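Local structure of periplasmic solute binding protein (Candidatus liberibacter, 4CL2) at residues 5-10 with 56-61. The protein binds manganese and zinc ions, probably as the periplasmic solute-binding component of a metal-uptake system, like its ZnuA-type relatives. Residues are numbered along the deposited sequence; the frame is centred on the assembly and turned at random.
Sequences KVVLSS and LILCNG
The carbonyl oxygen of Leu58 receives the backbone N-H of Ser10, N to O 2.9 Å in a somewhat bent bond, and a CA-H...O contact from Ser9, CA to O 3.5 Å. The carbonyl of Leu8 is met in the same double way from the other strand: Leu58 N donates to Leu8 O at 2.8 Å and 171°, nearly straight, while the CA-H of Ile57 adds a weaker contact. Leu8 N reaches Leu56 O at 2.9 Å. Each strand thus reads alternate residues of its neighbour, the pattern of a parallel pair, with Leu8 level with Ile57 and Ser9 with Leu58.

These are the two central strands of a four-stranded parallel sheet, flanked by 27-30 and 80-83, in one lobe of a solute-binding protein of family 9; the strand order 2-1-3-4 is consistent with a doubly wound, Rossmann-like alpha/beta lobe. On the face carrying Val7, Leu56 and Leu58, branched aliphatic chains suit a buried layer against helices 12-22 and 111-128. Val7 CG1, anti to its backbone N (chi1 177°), meets Leu58 CD1 at 3.6 Å, the two side chains crossing at a slant. The side chain of Leu56 lies beside that of Val7 and points the same way, CD2 to Val7 CG1 4.0 Å. Small Ser9, beside Leu58 on this face, lies against Ile14 of helix 12-22.

At the C-terminal end, Ser10 OG sits between its backbone N and carbonyl carbon (chi1 65°), from where it bonds to Glu65 OE2, which also takes Asn60 N, while OE1 accepts Gly61 N. Asn60 suits this loop by using both ends of its amide: OD1 bonds to Tyr117 OH, while ND2 donates to Pro105 O and, from above the carbonyl plane, to Gly61 O at 3.0 Å. Gly61 readily adopts its positive phi, and the side chain of Asn60 lies about 9 Å from the bound manganese.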
loop_
_atom_site.group_PDB
_atom_site.type_symbol
_atom_site.label_atom_id
_atom_site.label_comp_id
_atom_site.label_asym_id
_atom_site.label_seq_id
_atom_site.Cartn_x
_atom_site.Cartn_y
_atom_site.Cartn_z
ATOM N N LYS A 5 -19.948 16.980 3.663
ATOM C CA LYS A 5 -19.550 15.811 4.433
ATOM C C LYS A 5 -18.027 15.708 4.476
ATOM O O LYS A 5 -17.320 16.227 3.625
ATOM C CB LYS A 5 -20.135 14.577 3.761
ATOM C CG LYS A 5 -21.651 14.603 3.963
ATOM C CD LYS A 5 -22.343 13.484 3.287
ATOM C CE LYS A 5 -23.853 13.728 3.229
ATOM N NZ LYS A 5 -24.387 13.891 4.615
ATOM N N VAL A 6 -17.549 15.048 5.548
ATOM C CA VAL A 6 -16.122 14.929 5.833
ATOM C C VAL A 6 -15.818 13.425 5.905
ATOM O O VAL A 6 -16.517 12.667 6.567
ATOM C CB VAL A 6 -15.762 15.615 7.190
ATOM C CG1 VAL A 6 -14.271 15.430 7.527
ATOM C CG2 VAL A 6 -16.034 17.083 7.143
ATOM N N VAL A 7 -14.851 12.994 5.142
ATOM C CA VAL A 7 -14.463 11.561 5.049
ATOM C C VAL A 7 -12.973 11.500 5.455
ATOM O O VAL A 7 -12.091 12.081 4.788
ATOM C CB VAL A 7 -14.643 11.025 3.629
ATOM C CG1 VAL A 7 -14.170 9.594 3.564
ATOM C CG2 VAL A 7 -16.094 11.148 3.211
ATOM N N LEU A 8 -12.736 10.825 6.573
ATOM C CA LEU A 8 -11.403 10.641 7.175
ATOM C C LEU A 8 -10.814 9.301 6.710
ATOM O O LEU A 8 -11.357 8.235 6.950
ATOM C CB LEU A 8 -11.467 10.742 8.696
ATOM C CG LEU A 8 -10.130 10.435 9.368
ATOM C CD1 LEU A 8 -9.068 11.494 9.060
ATOM C CD2 LEU A 8 -10.406 10.337 10.898
ATOM N N SER A 9 -9.675 9.368 6.031
ATOM C CA SER A 9 -8.892 8.171 5.634
ATOM C C SER A 9 -7.774 7.928 6.679
ATOM O O SER A 9 -7.229 8.858 7.272
ATOM C CB SER A 9 -8.290 8.362 4.239
ATOM O OG SER A 9 -9.270 8.526 3.220
ATOM N N SER A 10 -7.477 6.663 6.936
ATOM C CA SER A 10 -6.504 6.315 7.963
ATOM C C SER A 10 -5.081 6.780 7.575
ATOM O O SER A 10 -4.320 7.125 8.471
ATOM C CB SER A 10 -6.556 4.844 8.303
ATOM O OG SER A 10 -6.169 4.047 7.177
ATOM N N LEU A 56 -17.577 9.595 7.964
ATOM C CA LEU A 56 -17.217 8.269 7.411
ATOM C C LEU A 56 -15.735 8.128 7.693
ATOM O O LEU A 56 -14.980 9.141 7.477
ATOM C CB LEU A 56 -17.509 8.230 5.916
ATOM C CG LEU A 56 -17.151 6.967 5.171
ATOM C CD1 LEU A 56 -17.923 5.800 5.694
ATOM C CD2 LEU A 56 -17.405 7.195 3.689
ATOM N N ILE A 57 -15.315 6.956 8.173
ATOM C CA ILE A 57 -13.893 6.677 8.414
ATOM C C ILE A 57 -13.497 5.496 7.533
ATOM O O ILE A 57 -14.137 4.459 7.573
ATOM C CB ILE A 57 -13.606 6.409 9.878
ATOM C CG1 ILE A 57 -13.974 7.636 10.705
ATOM C CG2 ILE A 57 -12.143 6.049 10.054
ATOM C CD1 ILE A 57 -13.821 7.452 12.202
ATOM N N LEU A 58 -12.478 5.706 6.700
ATOM C CA LEU A 58 -12.020 4.681 5.769
ATOM C C LEU A 58 -10.666 4.113 6.242
ATOM O O LEU A 58 -9.664 4.826 6.326
ATOM C CB LEU A 58 -11.870 5.269 4.396
ATOM C CG LEU A 58 -13.095 5.891 3.746
ATOM C CD1 LEU A 58 -12.671 6.503 2.392
ATOM C CD2 LEU A 58 -14.200 4.831 3.600
ATOM N N CYS A 59 -10.689 2.842 6.605
ATOM C CA CYS A 59 -9.494 2.130 7.127
ATOM C C CYS A 59 -9.051 1.089 6.088
ATOM O O CYS A 59 -9.862 0.544 5.346
ATOM C CB CYS A 59 -9.797 1.402 8.437
ATOM S SG CYS A 59 -9.933 2.591 9.823
ATOM N N ASN A 60 -7.775 0.741 6.155
ATOM C CA ASN A 60 -7.221 -0.365 5.404
ATOM C C ASN A 60 -7.672 -1.700 5.888
ATOM O O ASN A 60 -7.921 -2.642 5.073
ATOM C CB ASN A 60 -5.697 -0.364 5.541
ATOM C CG ASN A 60 -5.033 -1.225 4.454
ATOM O OD1 ASN A 60 -4.994 -0.830 3.288
ATOM N ND2 ASN A 60 -4.464 -2.341 4.870
ATOM N N GLY A 61 -7.785 -1.837 7.192
ATOM C CA GLY A 61 -7.892 -3.152 7.807
ATOM C C GLY A 61 -6.630 -3.930 7.601
ATOM O O GLY A 61 -5.539 -3.341 7.439
#